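Side-chain contacts in methylxanthine N3-demethylase NdmB (Pseudomonas putida, PDB 6ICL), which catalyses the N3-demethylation of theobromine and other methylxanthines, releasing formaldehyde, as a Rieske-type non-heme iron oxygenase in bacterial caffeine degradation: residues A69-S73 with K74-A78; D296-P299 with D300-L304. One frame throughout, in Å; residues are numbered along the deposited sequence.

Contact 1 (A69-S73 with K74-A78); sequences ARLNS and KIIAA
Ala69 O takes the shortest sound bond of this beta hairpin: Ile76 N lies 2.7 Å from Ala69 O, with an N-H...O angle of 170°. Ile75 CA adds a CA-H...O contact to Ala69 O at 3.3 Å. The return bond is longer, Ala69 N to Ile76 O at 3.2 Å. Nearer the tip, Leu71 and Lys74 exchange a second pair of backbone bonds that close a type I' turn, for which Asn72 and Ser73 both supply the positive phi values.

Leu71 and Ile76 share one face of the sheet, where Leu71 CD1 meets Ile76 CD1 at 4.1 Å. On the other face, Arg70 CG stands anti to its own N (chi1 179°), and the aliphatic part of the chain then crosses Ile75, with Arg70 CD 4.0 Å from Ile75 CG1. The guanidinium end goes on to a salt bridge with Glu47, while Arg70 NE is hydrogen-bonded to His54. Within the Rieske domain, helix 43-48 covers this face through Phe46 and Leu43, and strand 137-143 flanks strand 74-79 on the side away from strand 64-71.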
loop_
_atom_site.group_PDB
_atom_site.type_symbol
_atom_site.label_atom_id
_atom_site.label_comp_id
_atom_site.label_asym_id
_atom_site.label_seq_id
_atom_site.Cartn_x
_atom_site.Cartn_y
_atom_site.Cartn_z
ATOM N N ALA A 69 -19.058 -23.333 16.066
ATOM C CA ALA A 69 -20.344 -23.134 15.418
ATOM C C ALA A 69 -21.436 -23.282 16.461
ATOM O O ALA A 69 -21.299 -24.050 17.424
ATOM C CB ALA A 69 -20.575 -24.132 14.284
ATOM N N ARG A 70 -22.518 -22.545 16.267
ATOM C CA ARG A 70 -23.653 -22.620 17.176
ATOM C C ARG A 70 -24.667 -23.556 16.547
ATOM O O ARG A 70 -25.229 -23.249 15.491
ATOM C CB ARG A 70 -24.265 -21.252 17.456
ATOM C CG ARG A 70 -25.464 -21.356 18.397
ATOM C CD ARG A 70 -25.513 -20.187 19.338
ATOM N NE ARG A 70 -25.424 -18.939 18.600
ATOM C CZ ARG A 70 -25.213 -17.760 19.160
ATOM N NH1 ARG A 70 -25.070 -17.660 20.473
ATOM N NH2 ARG A 70 -25.151 -16.679 18.401
ATOM N N LEU A 71 -24.862 -24.715 17.181
ATOM C CA LEU A 71 -25.774 -25.753 16.727
ATOM C C LEU A 71 -26.825 -25.947 17.819
ATOM O O LEU A 71 -26.477 -26.261 18.963
ATOM C CB LEU A 71 -25.030 -27.067 16.461
ATOM C CG LEU A 71 -23.864 -27.073 15.460
ATOM C CD1 LEU A 71 -23.348 -28.489 15.254
ATOM C CD2 LEU A 71 -24.268 -26.465 14.127
ATOM N N ASN A 72 -28.096 -25.726 17.474
ATOM C CA ASN A 72 -29.207 -25.912 18.412
ATOM C C ASN A 72 -28.972 -25.114 19.684
ATOM O O ASN A 72 -29.053 -25.640 20.794
ATOM C CB ASN A 72 -29.405 -27.392 18.736
ATOM C CG ASN A 72 -29.427 -28.257 17.491
ATOM O OD1 ASN A 72 -30.235 -28.028 16.597
ATOM N ND2 ASN A 72 -28.524 -29.235 17.412
ATOM N N SER A 73 -28.623 -23.840 19.507
ATOM C CA SER A 73 -28.416 -22.857 20.566
ATOM C C SER A 73 -27.179 -23.101 21.426
ATOM O O SER A 73 -26.971 -22.370 22.405
ATOM C CB SER A 73 -29.639 -22.754 21.481
ATOM O OG SER A 73 -30.776 -22.445 20.704
ATOM N N LYS A 74 -26.338 -24.085 21.108
ATOM C CA LYS A 74 -25.085 -24.242 21.836
ATOM C C LYS A 74 -23.891 -24.160 20.890
ATOM O O LYS A 74 -23.847 -24.839 19.853
ATOM C CB LYS A 74 -25.003 -25.569 22.605
ATOM C CG LYS A 74 -24.391 -25.438 24.049
ATOM C CD LYS A 74 -23.003 -24.701 24.121
ATOM C CE LYS A 74 -23.001 -23.313 24.888
ATOM N NZ LYS A 74 -23.403 -22.044 24.099
ATOM N N ILE A 75 -22.895 -23.392 21.308
ATOM C CA ILE A 75 -21.651 -23.271 20.566
ATOM C C ILE A 75 -20.795 -24.488 20.835
ATOM O O ILE A 75 -20.542 -24.853 21.988
ATOM C CB ILE A 75 -20.916 -21.986 20.954
ATOM C CG1 ILE A 75 -21.832 -20.786 20.744
ATOM C CG2 ILE A 75 -19.630 -21.836 20.134
ATOM C CD1 ILE A 75 -21.150 -19.487 21.113
ATOM N N ILE A 76 -20.366 -25.132 19.770
ATOM C CA ILE A 76 -19.480 -26.266 19.864
ATOM C C ILE A 76 -18.118 -25.827 19.354
ATOM O O ILE A 76 -17.978 -24.835 18.628
ATOM C CB ILE A 76 -20.021 -27.454 19.047
ATOM C CG1 ILE A 76 -20.027 -27.069 17.576
ATOM C CG2 ILE A 76 -21.451 -27.771 19.467
ATOM C CD1 ILE A 76 -19.552 -28.151 16.649
ATOM N N ALA A 77 -17.103 -26.577 19.751
ATOM C CA ALA A 77 -15.741 -26.395 19.283
ATOM C C ALA A 77 -15.281 -27.749 18.778
ATOM O O ALA A 77 -15.447 -28.759 19.469
ATOM C CB ALA A 77 -14.818 -25.874 20.407
ATOM N N ALA A 78 -14.747 -27.790 17.565
ATOM C CA ALA A 78 -14.280 -29.043 17.000
ATOM C C ALA A 78 -13.006 -28.780 16.219
ATOM O O ALA A 78 -12.636 -27.629 15.978
ATOM C CB ALA A 78 -15.341 -29.682 16.099
#

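Contact 2 (D296-P299 with D300-L304)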
loop_
_atom_site.group_PDB
_atom_site.type_symbol
_atom_site.label_atom_id
_atom_site.label_comp_id
_atom_site.label_asym_id
_atom_site.label_seq_id
_atom_site.Cartn_x
_atom_site.Cartn_y
_atom_site.Cartn_z
ATOM N N ASP A 296 -22.379 4.706 36.635
ATOM C CA ASP A 296 -21.881 6.074 36.772
ATOM C C ASP A 296 -22.344 7.079 35.722
ATOM O O ASP A 296 -21.961 8.250 35.831
ATOM C CB ASP A 296 -20.341 6.064 36.812
ATOM C CG ASP A 296 -19.703 5.521 35.514
ATOM O OD1 ASP A 296 -20.432 5.187 34.549
ATOM O OD2 ASP A 296 -18.452 5.451 35.469
ATOM N N ASN A 297 -23.133 6.694 34.724
ATOM C CA ASN A 297 -23.517 7.586 33.625
ATOM C C ASN A 297 -22.312 8.162 32.866
ATOM O O ASN A 297 -22.427 9.200 32.204
ATOM C CB ASN A 297 -24.428 8.707 34.129
ATOM C CG ASN A 297 -25.749 8.172 34.653
ATOM O OD1 ASN A 297 -26.478 7.480 33.933
ATOM N ND2 ASN A 297 -26.048 8.456 35.919
ATOM N N GLN A 298 -21.130 7.495 32.935
ATOM C CA GLN A 298 -20.034 7.870 32.053
ATOM C C GLN A 298 -20.011 6.968 30.823
ATOM O O GLN A 298 -20.460 5.818 30.875
ATOM C CB GLN A 298 -18.681 7.772 32.767
ATOM C CG GLN A 298 -18.410 8.890 33.756
ATOM C CD GLN A 298 -18.723 10.256 33.184
ATOM O OE1 GLN A 298 -19.703 10.887 33.575
ATOM N NE2 GLN A 298 -17.902 10.719 32.256
ATOM N N PRO A 299 -19.497 7.466 29.699
ATOM C CA PRO A 299 -19.398 6.626 28.499
ATOM C C PRO A 299 -18.404 5.488 28.711
ATOM O O PRO A 299 -17.301 5.692 29.219
ATOM C CB PRO A 299 -18.915 7.607 27.424
ATOM C CG PRO A 299 -18.243 8.710 28.193
ATOM C CD PRO A 299 -18.991 8.835 29.465
ATOM N N ASP A 300 -18.809 4.280 28.319
ATOM C CA ASP A 300 -17.902 3.141 28.377
ATOM C C ASP A 300 -16.609 3.385 27.601
ATOM O O ASP A 300 -15.553 2.857 27.976
ATOM C CB ASP A 300 -18.598 1.903 27.837
ATOM C CG ASP A 300 -19.557 1.297 28.841
ATOM O OD1 ASP A 300 -19.706 1.845 29.952
ATOM O OD2 ASP A 300 -20.173 0.275 28.511
ATOM N N HIS A 301 -16.667 4.154 26.515
ATOM C CA HIS A 301 -15.466 4.334 25.710
ATOM C C HIS A 301 -14.361 5.044 26.484
ATOM O O HIS A 301 -13.175 4.816 26.217
ATOM C CB HIS A 301 -15.781 5.105 24.440
ATOM C CG HIS A 301 -14.572 5.343 23.596
ATOM N ND1 HIS A 301 -14.026 4.363 22.804
ATOM C CD2 HIS A 301 -13.760 6.421 23.475
ATOM C CE1 HIS A 301 -12.957 4.836 22.193
ATOM N NE2 HIS A 301 -12.775 6.086 22.579
ATOM N N MET A 302 -14.717 5.909 27.438
ATOM C CA MET A 302 -13.688 6.566 28.247
ATOM C C MET A 302 -12.845 5.555 29.020
ATOM O O MET A 302 -11.617 5.708 29.115
ATOM C CB MET A 302 -14.330 7.567 29.203
ATOM C CG MET A 302 -13.438 7.982 30.373
ATOM S SD MET A 302 -14.432 8.889 31.596
ATOM C CE MET A 302 -14.260 10.569 30.962
ATOM N N HIS A 303 -13.485 4.521 29.580
ATOM C CA HIS A 303 -12.762 3.474 30.298
ATOM C C HIS A 303 -11.984 2.566 29.365
ATOM O O HIS A 303 -10.863 2.156 29.689
ATOM C CB HIS A 303 -13.733 2.648 31.132
ATOM C CG HIS A 303 -14.347 3.438 32.227
ATOM N ND1 HIS A 303 -13.668 3.738 33.386
ATOM C CD2 HIS A 303 -15.546 4.063 32.313
ATOM C CE1 HIS A 303 -14.434 4.495 34.152
ATOM N NE2 HIS A 303 -15.582 4.695 33.529
ATOM N N LEU A 304 -12.577 2.204 28.223
ATOM C CA LEU A 304 -11.872 1.381 27.252
ATOM C C LEU A 304 -10.663 2.110 26.690
ATOM O O LEU A 304 -9.588 1.513 26.541
ATOM C CB LEU A 304 -12.808 1.006 26.106
ATOM C CG LEU A 304 -13.101 -0.433 25.716
ATOM C CD1 LEU A 304 -12.608 -1.420 26.728
ATOM C CD2 LEU A 304 -14.608 -0.541 25.551
#
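Pro299 and Met302 meet where the loop runs into helix 300-319, which an Asx turn at Asp296 precedes. Backbone amides donate the hydrogen bonds described here. Gln298 N gives a fairly straight bond (165°) to Asp296 OD1 at 2.9 Å, reaching the oxygen from above the carboxylate plane; Asp296 CG lies between its own N and C (chi1 63°), which brings the carboxylate back over the chain to receive it. Met302 N reaches Pro299 O at 3.1 Å in a more bent bond, and so the Pro299 carbonyl joins the incoming loop to the helix.

The apolar contact is between Pro299 CG and Met302 CB, 4.2 Å apart, the two side chains crossing at a slant. Farther out, the thioether bends back at chi3 and puts Met302 CE 3.9 Å from Gln298 NE2, an amide nitrogen hydrogen-bonded to His54 of the second subunit.

Charged groups gather on Arg293, near the end of strand 284-294, which forms salt bridges with both Asp296 and Asp300. The two acids, Asp296 OD1 and Asp300 OD1 5.7 Å apart, probably owe much of their tolerance for each other to that shared cation. Asp296 also comes up to the edge of the His303 imidazole, its carboxylate only 21° from the ring plane and Asp296 OD2, near that plane, 3.5 Å from His303 NE2.

How the contacts relate
From the N terminus the chain first enters the Rieske domain, where contact 1 closes the tight turn between strands 64-71 and 74-79. It ends well before contact 2, which forms where the chain leaves strand 284-294 in the C-terminal oxygenase domain and enters helix 300-319. The two are in series, neither nesting nor crossing. Within one chain they stay apart, their centres 33 Å from each other and their nearest atoms about 20 Å. Across the subunit interface they do meet: Arg70 packs on Pro299 of the second subunit, so the hairpin of one copy borders the helix start of another, joining Rieske and oxygenase domains between chains.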